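PDB 6RXE: histidine acid phosphatase from Bifidobacterium longum subsp. infantis, which probably removes phosphate groups from inositol phosphates, including the hexakisphosphate phytate, and from 2,3-bisphosphoglycerate. Local coordinates for residues Gln136-Ala141 / Thr187-Lys192; Asp376-Thr381 / Thr394-His399; Glu401-Phe406 / Ser438-Ala443. All coordinates share one frame; numbering follows the deposited sequence. Where two conformers were deposited one is given.

Contact 1 of 3, residues Gln136-Ala141 / Thr187-Lys192; sequences QSSGEA and TLYFHK. With IHS (D-myo-inositol-hexasulphate), chain C.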
loop_
_atom_site.group_PDB
_atom_site.type_symbol
_atom_site.label_atom_id
_atom_site.label_comp_id
_atom_site.label_asym_id
_atom_site.label_seq_id
_atom_site.Cartn_x
_atom_site.Cartn_y
_atom_site.Cartn_z
ATOM N N GLN A 136 6.357 10.265 -11.809
ATOM C CA GLN A 136 5.986 10.989 -10.605
ATOM C C GLN A 136 6.102 10.074 -9.400
ATOM O O GLN A 136 5.802 8.879 -9.474
ATOM C CB GLN A 136 4.559 11.553 -10.693
ATOM C CG GLN A 136 4.332 12.519 -11.851
ATOM C CD GLN A 136 2.959 13.144 -11.821
ATOM O OE1 GLN A 136 2.160 12.875 -10.919
ATOM N NE2 GLN A 136 2.669 13.987 -12.809
ATOM N N SER A 137 6.532 10.656 -8.291
ATOM C CA SER A 137 6.657 9.956 -7.025
ATOM C C SER A 137 6.061 10.814 -5.923
ATOM O O SER A 137 5.935 12.033 -6.054
ATOM C CB SER A 137 8.128 9.626 -6.707
ATOM O OG SER A 137 8.300 9.312 -5.336
ATOM N N SER A 138 5.671 10.148 -4.837
ATOM C CA SER A 138 5.245 10.839 -3.628
ATOM C C SER A 138 6.388 11.588 -2.964
ATOM O O SER A 138 6.142 12.500 -2.167
ATOM C CB SER A 138 4.673 9.835 -2.634
ATOM O OG SER A 138 5.725 9.052 -2.089
ATOM N N GLY A 139 7.629 11.211 -3.259
ATOM C CA GLY A 139 8.790 11.722 -2.579
ATOM C C GLY A 139 9.378 10.755 -1.576
ATOM O O GLY A 139 10.550 10.898 -1.203
ATOM N N GLU A 140 8.595 9.774 -1.131
ATOM C CA GLU A 140 9.131 8.736 -0.266
ATOM C C GLU A 140 10.100 7.866 -1.052
ATOM O O GLU A 140 9.849 7.518 -2.211
ATOM C CB GLU A 140 8.004 7.886 0.321
ATOM C CG GLU A 140 8.473 6.904 1.374
ATOM C CD GLU A 140 9.038 7.595 2.594
ATOM O OE1 GLU A 140 8.599 8.726 2.893
ATOM O OE2 GLU A 140 9.928 7.013 3.251
ATOM N N ALA A 141 11.218 7.525 -0.405
ATOM C CA ALA A 141 12.307 6.833 -1.086
ATOM C C ALA A 141 11.843 5.529 -1.719
ATOM O O ALA A 141 12.221 5.223 -2.854
ATOM C CB ALA A 141 13.455 6.571 -0.112
ATOM N N THR A 187 -1.281 14.490 -5.195
ATOM C CA THR A 187 -1.997 13.354 -5.762
ATOM C C THR A 187 -1.466 12.004 -5.294
ATOM O O THR A 187 -2.154 10.992 -5.480
ATOM C CB THR A 187 -1.957 13.391 -7.296
ATOM O OG1 THR A 187 -0.607 13.203 -7.750
ATOM C CG2 THR A 187 -2.494 14.721 -7.820
ATOM N N LEU A 188 -0.275 11.956 -4.694
ATOM C CA LEU A 188 0.340 10.697 -4.290
ATOM C C LEU A 188 0.624 10.614 -2.798
ATOM O O LEU A 188 1.220 9.625 -2.349
ATOM C CB LEU A 188 1.643 10.473 -5.067
ATOM C CG LEU A 188 1.499 10.441 -6.587
ATOM C CD1 LEU A 188 2.865 10.303 -7.263
ATOM C CD2 LEU A 188 0.569 9.307 -6.992
ATOM N N TYR A 189 0.225 11.619 -2.021
ATOM C CA TYR A 189 0.404 11.617 -0.572
ATOM C C TYR A 189 -0.656 12.508 0.065
ATOM O O TYR A 189 -0.367 13.300 0.968
ATOM C CB TYR A 189 1.811 12.078 -0.176
ATOM C CG TYR A 189 2.350 11.429 1.086
ATOM C CD1 TYR A 189 2.751 10.097 1.091
ATOM C CD2 TYR A 189 2.461 12.148 2.269
ATOM C CE1 TYR A 189 3.245 9.500 2.238
ATOM C CE2 TYR A 189 2.957 11.556 3.427
ATOM C CZ TYR A 189 3.347 10.233 3.402
ATOM O OH TYR A 189 3.841 9.637 4.544
ATOM N N PHE A 190 -1.895 12.384 -0.405
ATOM C CA PHE A 190 -2.983 13.283 -0.040
ATOM C C PHE A 190 -3.576 13.002 1.336
ATOM O O PHE A 190 -4.476 13.733 1.760
ATOM C CB PHE A 190 -4.077 13.212 -1.112
ATOM C CG PHE A 190 -4.454 11.807 -1.511
ATOM C CD1 PHE A 190 -4.979 10.916 -0.591
ATOM C CD2 PHE A 190 -4.252 11.373 -2.810
ATOM C CE1 PHE A 190 -5.317 9.629 -0.957
ATOM C CE2 PHE A 190 -4.586 10.085 -3.185
ATOM C CZ PHE A 190 -5.118 9.209 -2.250
ATOM N N HIS A 191 -3.101 11.975 2.043
ATOM C CA HIS A 191 -3.686 11.593 3.322
ATOM C C HIS A 191 -3.032 12.267 4.521
ATOM O O HIS A 191 -3.538 12.122 5.639
ATOM C CB HIS A 191 -3.614 10.074 3.504
ATOM C CG HIS A 191 -2.221 9.531 3.481
ATOM N ND1 HIS A 191 -1.438 9.536 2.346
ATOM C CD2 HIS A 191 -1.467 8.969 4.455
ATOM C CE1 HIS A 191 -0.262 9.000 2.622
ATOM N NE2 HIS A 191 -0.254 8.647 3.895
ATOM N N LYS A 192 -1.929 12.988 4.330
ATOM C CA LYS A 192 -1.234 13.649 5.427
ATOM C C LYS A 192 -0.879 15.077 5.038
ATOM O O LYS A 192 -0.617 15.373 3.870
ATOM C CB LYS A 192 0.049 12.901 5.816
ATOM C CG LYS A 192 -0.165 11.602 6.575
ATOM C CD LYS A 192 1.163 10.883 6.761
ATOM C CE LYS A 192 1.000 9.599 7.553
ATOM N NZ LYS A 192 2.267 8.813 7.606
HETATM C C1 IHS C . 1.709 2.917 8.009
HETATM O O1 IHS C . 1.907 2.891 9.413
HETATM S S1 IHS C . 0.657 2.933 10.262
HETATM C C2 IHS C . 1.878 1.518 7.482
HETATM O O2 IHS C . -0.357 1.978 9.740
HETATM S S2 IHS C . 3.319 -0.209 8.704
HETATM C C3 IHS C . 1.692 1.503 5.959
HETATM O O3 IHS C . 0.989 2.650 11.691
HETATM S S3 IHS C . 0.698 -0.670 5.246
HETATM C C4 IHS C . 2.613 2.476 5.239
HETATM O O4 IHS C . 0.104 4.355 10.356
HETATM S S4 IHS C . 3.142 2.084 2.742
HETATM C C5 IHS C . 2.585 3.875 5.848
HETATM S S5 IHS C . 3.305 5.919 4.501
HETATM C C6 IHS C . 2.716 3.874 7.358
HETATM S S6 IHS C . 3.594 5.807 8.631
HETATM O O12 IHS C . 3.179 1.061 7.831
HETATM O O13 IHS C . 1.921 0.206 5.467
HETATM O O14 IHS C . 2.179 2.573 3.835
HETATM O O15 IHS C . 3.676 4.648 5.297
HETATM O O16 IHS C . 2.503 5.178 7.818
HETATM O O22 IHS C . 2.187 -0.376 9.679
HETATM O O23 IHS C . 0.128 -1.159 6.578
HETATM O O24 IHS C . 2.340 1.745 1.499
HETATM O O25 IHS C . 3.029 7.075 5.420
HETATM O O26 IHS C . 4.763 6.202 7.767
HETATM O O32 IHS C . 4.656 -0.182 9.430
HETATM O O33 IHS C . -0.359 0.047 4.435
HETATM O O34 IHS C . 3.970 0.899 3.182
HETATM O O35 IHS C . 2.165 5.665 3.576
HETATM O O36 IHS C . 4.044 4.903 9.764
HETATM O O42 IHS C . 3.169 -1.461 7.875
HETATM O O43 IHS C . 1.056 -1.850 4.338
HETATM O O44 IHS C . 4.214 3.096 2.464
HETATM O O45 IHS C . 4.483 6.419 3.744
HETATM O O46 IHS C . 3.057 6.995 9.398
HETATM O O HOH W 1 -0.599 12.790 -10.520
#

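Contact 2 of 3, residues Asp376-Thr381 / Thr394-His399; sequences DDFLNT and TFRFAH. With IHS (D-myo-inositol-hexasulphate), chain C.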
loop_
_atom_site.group_PDB
_atom_site.type_symbol
_atom_site.label_atom_id
_atom_site.label_comp_id
_atom_site.label_asym_id
_atom_site.label_seq_id
_atom_site.Cartn_x
_atom_site.Cartn_y
_atom_site.Cartn_z
ATOM N N ASP A 376 -8.920 13.134 -10.109
ATOM C CA ASP A 376 -8.934 14.333 -10.936
ATOM C C ASP A 376 -7.777 14.299 -11.925
ATOM O O ASP A 376 -7.972 14.447 -13.139
ATOM C CB ASP A 376 -8.875 15.588 -10.061
ATOM C CG ASP A 376 -10.211 15.914 -9.399
ATOM O OD1 ASP A 376 -11.227 15.282 -9.749
ATOM O OD2 ASP A 376 -10.247 16.821 -8.540
ATOM N N ASP A 377 -6.568 14.016 -11.433
ATOM C CA ASP A 377 -5.431 14.010 -12.345
ATOM C C ASP A 377 -5.565 12.900 -13.379
ATOM O O ASP A 377 -5.266 13.119 -14.562
ATOM C CB ASP A 377 -4.117 13.887 -11.582
ATOM C CG ASP A 377 -2.953 14.436 -12.375
ATOM O OD1 ASP A 377 -2.981 15.647 -12.698
ATOM O OD2 ASP A 377 -2.024 13.663 -12.692
ATOM N N PHE A 378 -6.075 11.728 -12.969
ATOM C CA PHE A 378 -6.265 10.646 -13.931
ATOM C C PHE A 378 -7.092 11.122 -15.113
ATOM O O PHE A 378 -6.841 10.731 -16.258
ATOM C CB PHE A 378 -6.937 9.436 -13.280
ATOM C CG PHE A 378 -5.988 8.317 -12.931
ATOM C CD1 PHE A 378 -5.020 8.483 -11.954
ATOM C CD2 PHE A 378 -6.061 7.100 -13.594
ATOM C CE1 PHE A 378 -4.155 7.452 -11.632
ATOM C CE2 PHE A 378 -5.195 6.066 -13.281
ATOM C CZ PHE A 378 -4.239 6.243 -12.298
ATOM N N LEU A 379 -8.067 11.992 -14.857
ATOM C CA LEU A 379 -8.879 12.474 -15.963
ATOM C C LEU A 379 -8.205 13.653 -16.652
ATOM O O LEU A 379 -8.152 13.705 -17.890
ATOM C CB LEU A 379 -10.277 12.841 -15.460
ATOM C CG LEU A 379 -10.993 11.651 -14.807
ATOM C CD1 LEU A 379 -12.208 12.084 -13.989
ATOM C CD2 LEU A 379 -11.385 10.628 -15.859
ATOM N N ASN A 380 -7.616 14.563 -15.869
ATOM C CA ASN A 380 -7.122 15.803 -16.456
ATOM C C ASN A 380 -5.996 15.527 -17.435
ATOM O O ASN A 380 -5.954 16.112 -18.526
ATOM C CB ASN A 380 -6.665 16.767 -15.365
ATOM C CG ASN A 380 -7.823 17.369 -14.605
ATOM O OD1 ASN A 380 -8.957 17.385 -15.089
ATOM N ND2 ASN A 380 -7.545 17.881 -13.412
ATOM N N THR A 381 -5.093 14.612 -17.078
ATOM C CA THR A 381 -3.992 14.285 -17.975
ATOM C C THR A 381 -4.516 13.813 -19.323
ATOM O O THR A 381 -3.986 14.203 -20.373
ATOM C CB THR A 381 -3.079 13.232 -17.346
ATOM O OG1 THR A 381 -3.846 12.079 -16.965
ATOM C CG2 THR A 381 -2.364 13.797 -16.123
ATOM N N THR A 394 1.632 8.866 -18.058
ATOM C CA THR A 394 1.942 9.376 -16.721
ATOM C C THR A 394 2.015 8.189 -15.769
ATOM O O THR A 394 0.997 7.544 -15.505
ATOM C CB THR A 394 0.907 10.403 -16.240
ATOM O OG1 THR A 394 0.847 11.503 -17.160
ATOM C CG2 THR A 394 1.285 10.951 -14.865
ATOM N N PHE A 395 3.209 7.897 -15.259
ATOM C CA PHE A 395 3.433 6.765 -14.364
ATOM C C PHE A 395 3.706 7.290 -12.959
ATOM O O PHE A 395 4.720 7.962 -12.737
ATOM C CB PHE A 395 4.607 5.906 -14.839
ATOM C CG PHE A 395 4.415 5.289 -16.204
ATOM C CD1 PHE A 395 3.315 4.489 -16.478
ATOM C CD2 PHE A 395 5.359 5.486 -17.205
ATOM C CE1 PHE A 395 3.154 3.908 -17.731
ATOM C CE2 PHE A 395 5.205 4.908 -18.455
ATOM C CZ PHE A 395 4.102 4.118 -18.720
ATOM N N ARG A 396 2.824 6.969 -12.010
ATOM C CA ARG A 396 2.937 7.488 -10.656
ATOM C C ARG A 396 3.233 6.365 -9.670
ATOM O O ARG A 396 2.719 5.248 -9.804
ATOM C CB ARG A 396 1.654 8.211 -10.241
ATOM C CG ARG A 396 1.069 9.139 -11.297
ATOM C CD ARG A 396 -0.402 9.405 -10.995
ATOM N NE ARG A 396 -1.016 10.394 -11.879
ATOM C CZ ARG A 396 -1.614 10.108 -13.032
ATOM N NH1 ARG A 396 -1.671 8.854 -13.465
ATOM N NH2 ARG A 396 -2.160 11.082 -13.755
ATOM N N PHE A 397 4.041 6.677 -8.659
ATOM C CA PHE A 397 4.460 5.703 -7.662
ATOM C C PHE A 397 4.203 6.268 -6.274
ATOM O O PHE A 397 4.636 7.383 -5.957
ATOM C CB PHE A 397 5.931 5.329 -7.881
ATOM C CG PHE A 397 6.179 4.713 -9.230
ATOM C CD1 PHE A 397 6.397 5.509 -10.345
ATOM C CD2 PHE A 397 6.124 3.337 -9.397
ATOM C CE1 PHE A 397 6.585 4.945 -11.592
ATOM C CE2 PHE A 397 6.319 2.766 -10.640
ATOM C CZ PHE A 397 6.549 3.567 -11.739
ATOM N N ALA A 398 3.475 5.501 -5.459
ATOM C CA ALA A 398 2.936 5.978 -4.192
ATOM C C ALA A 398 2.800 4.848 -3.176
ATOM O O ALA A 398 3.732 4.057 -2.994
ATOM C CB ALA A 398 1.581 6.659 -4.412
ATOM N N HIS A 399 1.644 4.755 -2.513
ATOM C CA HIS A 399 1.553 4.034 -1.252
ATOM C C HIS A 399 0.236 3.277 -1.141
ATOM O O HIS A 399 -0.707 3.496 -1.904
ATOM C CB HIS A 399 1.694 5.004 -0.072
ATOM C CG HIS A 399 2.946 5.820 -0.119
ATOM N ND1 HIS A 399 4.122 5.411 0.469
ATOM C CD2 HIS A 399 3.218 7.003 -0.722
ATOM C CE1 HIS A 399 5.060 6.313 0.249
ATOM N NE2 HIS A 399 4.539 7.289 -0.472
HETATM C C1 IHS C . 1.709 2.917 8.009
HETATM O O1 IHS C . 1.907 2.891 9.413
HETATM S S1 IHS C . 0.657 2.933 10.262
HETATM C C2 IHS C . 1.878 1.518 7.482
HETATM O O2 IHS C . -0.357 1.978 9.740
HETATM S S2 IHS C . 3.319 -0.209 8.704
HETATM C C3 IHS C . 1.692 1.503 5.959
HETATM O O3 IHS C . 0.989 2.650 11.691
HETATM S S3 IHS C . 0.698 -0.670 5.246
HETATM C C4 IHS C . 2.613 2.476 5.239
HETATM O O4 IHS C . 0.104 4.355 10.356
HETATM S S4 IHS C . 3.142 2.084 2.742
HETATM C C5 IHS C . 2.585 3.875 5.848
HETATM S S5 IHS C . 3.305 5.919 4.501
HETATM C C6 IHS C . 2.716 3.874 7.358
HETATM S S6 IHS C . 3.594 5.807 8.631
HETATM O O12 IHS C . 3.179 1.061 7.831
HETATM O O13 IHS C . 1.921 0.206 5.467
HETATM O O14 IHS C . 2.179 2.573 3.835
HETATM O O15 IHS C . 3.676 4.648 5.297
HETATM O O16 IHS C . 2.503 5.178 7.818
HETATM O O22 IHS C . 2.187 -0.376 9.679
HETATM O O23 IHS C . 0.128 -1.159 6.578
HETATM O O24 IHS C . 2.340 1.745 1.499
HETATM O O25 IHS C . 3.029 7.075 5.420
HETATM O O26 IHS C . 4.763 6.202 7.767
HETATM O O32 IHS C . 4.656 -0.182 9.430
HETATM O O33 IHS C . -0.359 0.047 4.435
HETATM O O34 IHS C . 3.970 0.899 3.182
HETATM O O35 IHS C . 2.165 5.665 3.576
HETATM O O36 IHS C . 4.044 4.903 9.764
HETATM O O42 IHS C . 3.169 -1.461 7.875
HETATM O O43 IHS C . 1.056 -1.850 4.338
HETATM O O44 IHS C . 4.214 3.096 2.464
HETATM O O45 IHS C . 4.483 6.419 3.744
HETATM O O46 IHS C . 3.057 6.995 9.398
HETATM O O HOH W 1 -0.599 12.790 -10.520
#

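Contact 3 of 3, residues Glu401-Phe406 / Ser438-Ala443; sequences ETMMPF and SVTPMA. With IHS (D-myo-inositol-hexasulphate), chain C.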
loop_
_atom_site.group_PDB
_atom_site.type_symbol
_atom_site.label_atom_id
_atom_site.label_comp_id
_atom_site.label_asym_id
_atom_site.label_seq_id
_atom_site.Cartn_x
_atom_site.Cartn_y
_atom_site.Cartn_z
ATOM N N GLU A 401 -1.636 3.787 1.377
ATOM C CA GLU A 401 -2.515 4.877 1.785
ATOM C C GLU A 401 -3.041 5.666 0.598
ATOM O O GLU A 401 -4.001 6.428 0.756
ATOM C CB GLU A 401 -1.792 5.841 2.725
ATOM C CG GLU A 401 -0.857 5.208 3.735
ATOM C CD GLU A 401 -1.571 4.365 4.758
ATOM O OE1 GLU A 401 -2.777 4.600 4.965
ATOM O OE2 GLU A 401 -0.922 3.489 5.373
ATOM N N THR A 402 -2.407 5.536 -0.570
ATOM C CA THR A 402 -2.917 6.115 -1.807
ATOM C C THR A 402 -3.898 5.173 -2.494
ATOM O O THR A 402 -4.952 5.612 -2.975
ATOM C CB THR A 402 -1.758 6.444 -2.762
ATOM O OG1 THR A 402 -0.627 6.922 -2.023
ATOM C CG2 THR A 402 -2.168 7.505 -3.777
ATOM N N MET A 403 -3.581 3.873 -2.507
ATOM C CA MET A 403 -4.367 2.908 -3.268
ATOM C C MET A 403 -5.693 2.590 -2.582
ATOM O O MET A 403 -6.715 2.414 -3.256
ATOM C CB MET A 403 -3.551 1.626 -3.478
ATOM C CG MET A 403 -4.264 0.525 -4.273
ATOM S SD MET A 403 -4.692 0.996 -5.967
ATOM C CE MET A 403 -3.080 0.920 -6.749
ATOM N N MET A 404 -5.703 2.491 -1.255
ATOM C CA MET A 404 -6.942 2.097 -0.583
ATOM C C MET A 404 -8.073 3.095 -0.815
ATOM O O MET A 404 -9.143 2.678 -1.304
ATOM C CB MET A 404 -6.663 1.851 0.904
ATOM C CG MET A 404 -5.925 0.542 1.148
ATOM S SD MET A 404 -5.668 0.148 2.879
ATOM C CE MET A 404 -4.378 1.316 3.298
ATOM N N PRO A 405 -7.919 4.395 -0.530
ATOM C CA PRO A 405 -9.016 5.321 -0.848
ATOM C C PRO A 405 -9.247 5.474 -2.340
ATOM O O PRO A 405 -10.388 5.700 -2.750
ATOM C CB PRO A 405 -8.570 6.642 -0.201
ATOM C CG PRO A 405 -7.089 6.553 -0.142
ATOM C CD PRO A 405 -6.795 5.095 0.121
ATOM N N PHE A 406 -8.209 5.337 -3.170
ATOM C CA PHE A 406 -8.406 5.389 -4.618
ATOM C C PHE A 406 -9.288 4.238 -5.089
ATOM O O PHE A 406 -10.236 4.436 -5.865
ATOM C CB PHE A 406 -7.049 5.360 -5.324
ATOM C CG PHE A 406 -7.103 5.699 -6.786
ATOM C CD1 PHE A 406 -7.752 6.839 -7.227
ATOM C CD2 PHE A 406 -6.464 4.896 -7.718
ATOM C CE1 PHE A 406 -7.787 7.160 -8.574
ATOM C CE2 PHE A 406 -6.491 5.208 -9.065
ATOM C CZ PHE A 406 -7.153 6.343 -9.494
ATOM N N SER A 438 -5.419 -8.315 -1.715
ATOM C CA SER A 438 -5.874 -8.115 -3.083
ATOM C C SER A 438 -6.163 -6.661 -3.416
ATOM O O SER A 438 -5.952 -6.247 -4.557
ATOM C CB SER A 438 -7.130 -8.953 -3.350
ATOM O OG SER A 438 -8.129 -8.680 -2.385
ATOM N N VAL A 439 -6.621 -5.874 -2.443
ATOM C CA VAL A 439 -6.870 -4.459 -2.696
ATOM C C VAL A 439 -5.551 -3.698 -2.820
ATOM O O VAL A 439 -5.363 -2.902 -3.747
ATOM C CB VAL A 439 -7.777 -3.873 -1.597
ATOM C CG1 VAL A 439 -7.851 -2.355 -1.706
ATOM C CG2 VAL A 439 -9.179 -4.501 -1.670
ATOM N N THR A 440 -4.606 -3.945 -1.907
ATOM C CA THR A 440 -3.361 -3.173 -1.867
ATOM C C THR A 440 -2.153 -4.043 -1.510
ATOM O O THR A 440 -1.442 -3.778 -0.537
ATOM C CB THR A 440 -3.509 -1.997 -0.898
ATOM O OG1 THR A 440 -2.294 -1.238 -0.859
ATOM C CG2 THR A 440 -3.889 -2.471 0.513
ATOM N N PRO A 441 -1.849 -5.062 -2.317
ATOM C CA PRO A 441 -0.581 -5.778 -2.128
ATOM C C PRO A 441 0.588 -4.864 -2.452
ATOM O O PRO A 441 0.427 -3.769 -2.997
ATOM C CB PRO A 441 -0.665 -6.940 -3.122
ATOM C CG PRO A 441 -1.543 -6.412 -4.211
ATOM C CD PRO A 441 -2.581 -5.570 -3.493
ATOM N N MET A 442 1.789 -5.323 -2.100
ATOM C CA MET A 442 2.981 -4.632 -2.563
ATOM C C MET A 442 2.944 -4.538 -4.084
ATOM O O MET A 442 2.566 -5.493 -4.771
ATOM C CB MET A 442 4.243 -5.362 -2.087
ATOM C CG MET A 442 4.379 -5.450 -0.559
ATOM S SD MET A 442 4.813 -3.879 0.226
ATOM C CE MET A 442 4.449 -4.238 1.948
ATOM N N ALA A 443 3.279 -3.356 -4.602
ATOM C CA ALA A 443 3.261 -3.042 -6.030
ATOM C C ALA A 443 1.857 -3.037 -6.635
ATOM O O ALA A 443 1.722 -3.051 -7.861
ATOM C CB ALA A 443 4.168 -3.990 -6.827
HETATM C C1 IHS C . 1.709 2.917 8.009
HETATM O O1 IHS C . 1.907 2.891 9.413
HETATM S S1 IHS C . 0.657 2.933 10.262
HETATM C C2 IHS C . 1.878 1.518 7.482
HETATM O O2 IHS C . -0.357 1.978 9.740
HETATM S S2 IHS C . 3.319 -0.209 8.704
HETATM C C3 IHS C . 1.692 1.503 5.959
HETATM O O3 IHS C . 0.989 2.650 11.691
HETATM S S3 IHS C . 0.698 -0.670 5.246
HETATM C C4 IHS C . 2.613 2.476 5.239
HETATM O O4 IHS C . 0.104 4.355 10.356
HETATM S S4 IHS C . 3.142 2.084 2.742
HETATM C C5 IHS C . 2.585 3.875 5.848
HETATM S S5 IHS C . 3.305 5.919 4.501
HETATM C C6 IHS C . 2.716 3.874 7.358
HETATM S S6 IHS C . 3.594 5.807 8.631
HETATM O O12 IHS C . 3.179 1.061 7.831
HETATM O O13 IHS C . 1.921 0.206 5.467
HETATM O O14 IHS C . 2.179 2.573 3.835
HETATM O O15 IHS C . 3.676 4.648 5.297
HETATM O O16 IHS C . 2.503 5.178 7.818
HETATM O O22 IHS C . 2.187 -0.376 9.679
HETATM O O23 IHS C . 0.128 -1.159 6.578
HETATM O O24 IHS C . 2.340 1.745 1.499
HETATM O O25 IHS C . 3.029 7.075 5.420
HETATM O O26 IHS C . 4.763 6.202 7.767
HETATM O O32 IHS C . 4.656 -0.182 9.430
HETATM O O33 IHS C . -0.359 0.047 4.435
HETATM O O34 IHS C . 3.970 0.899 3.182
HETATM O O35 IHS C . 2.165 5.665 3.576
HETATM O O36 IHS C . 4.044 4.903 9.764
HETATM O O42 IHS C . 3.169 -1.461 7.875
HETATM O O43 IHS C . 1.056 -1.850 4.338
HETATM O O44 IHS C . 4.214 3.096 2.464
HETATM O O45 IHS C . 4.483 6.419 3.744
HETATM O O46 IHS C . 3.057 6.995 9.398
#

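Contact 1 of 3, residues Gln136-Ala141 / Thr187-Lys192
T187 meets Q136 through water 1. The water donates to Q136 OE1 (2.8 Å) and accepts from T187 OG1. Q136 OE1 also has N184 ND2 as a partner, so two bonds fix the end of its amide.

L188 carries most of the apolar contact. Its CG lies anti to the carbonyl carbon (chi1 -58°), and the CD1 branch rests on the backbone of segment 136-141, with CD1 3.5 Å from S137 C. L188 O lies 3.5 Å from S138 CB.

Y189 brings ring atom CD1 to 4.2 Å from S138 CB. H191 CE1 covers one face of the Y189 ring, toward the rim, and the H399 ring meets Y189 edge-to-face. The Y189 hydroxyl sits at the hexasulphate, where OH is 2.8 Å from IHS O25, a weak bond.

H191 turns its ring edge to the same ligand. K192 then reaches along an extended chain to two sulfate groups, with NZ bonded to IHS O46 at 2.7 Å and to IHS O25 at 2.9 Å.

On segment 136-141, S137 and S138 each form an ST turn. S137 OG accepts from G139 N and is also bonded to T144 OG1. In the conformer given, S138 OG accepts from E140 N in a fairly straight bond (162°) and is bonded to H399 NE2.

No direct hydrogen bond joins the two segments. The strand end and the loop are held by van der Waals packing and one water, while the polar tips of Y189 and K192 are spent on the anion. This is consistent with a pocket built for an inositol polyphosphate.

Contact 2 of 3, residues Asp376-Thr381 / Thr394-His399
R396 and D377 form a salt bridge. R396 NH2 donates to D377 OD2 at 2.8 Å in a nearly straight bond (175°). The oxygen lies in the guanidinium plane but is met on its anti side, tilted out of the carboxylate plane. Water 1 adds a second link, donating to D377 OD2 and accepting from R396 NE at 2.8 Å. E40 OE1 also bridges R396 NH2, and S41 O accepts from R396 NH1.

The flat faces of the guanidinium are covered as well. F378 stacks on one face in a cation-pi contact, with centres 4.5 Å apart and planes at 21°. T394 CG2 sits over the other face, 3.5 Å above the plane. T381 fills the edge, its CG2 3.6 Å from R396 NH2.

The R396 chain is extended from CG to NE, which carries the charge across to the helix. Two acids share this buried charge. The covered faces and the polar bonds together probably hold the guanidinium in this orientation. Farther out, E40 OE1 and D377 O both lie within reach of the T381 hydroxyl.

Just past the end of the strand, H399, the N-cap of the next helix, donates from ND1 to IHS O44 at 3.1 Å.

Segment 376-381 runs nearly antiparallel to 394-398 (164°), with axes 10.9 Å apart, the helix packing on a face of the sheet. Strand 391-398 lies between parallel strands 35-44 and 132-137. F378 also touches W448 of strand 445-452 and F406 of helix 400-410.

Contact 3 of 3, residues Glu401-Phe406 / Ser438-Ala443
M404 and T440 make the main apolar contact. T440 CG2 lies 3.7 Å from M404 CG and also touches the sulfur, M404 SD. V439 CG1 borders the same methionine more loosely, 4.5 Å from M404 CG.

M403 packs against polar atoms. Its CG stands anti to the backbone N (chi1 -180°), which brings CG to 3.6 Å from V439 O. That carbonyl has Y472 OH as its hydrogen-bond partner. M403 CB lies 4.1 Å from T440 OG1.

The third kind of contact is with the ligand. E401 bends at its second torsion (chi2 -66°) and points one oxygen, OE2, at a face of the inositol ring, with OE2 3.3 Å from IHS C3. OE1 is turned away from the ring. E401 CG is 3.1 Å from IHS O35. An alanine here removes CG and the carboxylate, so this face of the inositol ring would probably be left without its oxygen neighbour and the ligand less closely fitted. E401 ends the His-Ala-Glu sequence characteristic of MINPP phosphatases.

No hydrogen bond crosses between the two segments. Helix 400-410 meets the end of helix 436-439 and the loop after it by van der Waals contact alone, and T440 OG1 is buried without a partner in the model.

How the contacts relate
All three contacts reach the hexasulphate, a phytate analogue. K192, H399 and E401 approach it from contacts 1, 2 and 3 in turn. Contacts 1 and 2 have centres about 11 Å apart and share water 1. Their strands pair through Q136 O and F397 N (2.9 Å), and in the conformer given S138 OG lies 2.7 Å from H399 NE2, a probable second-shell support for that ring. Contact 3 lies about 13 Å from contact 1, centre to centre. L188 O and T402 OG1 (3.3 Å) join them weakly, and F190 packs on P405. Contacts 2 and 3 follow each other from strand 391-398 into helix 400-410, and F378 CE1 touches F406 CZ at 3.8 Å.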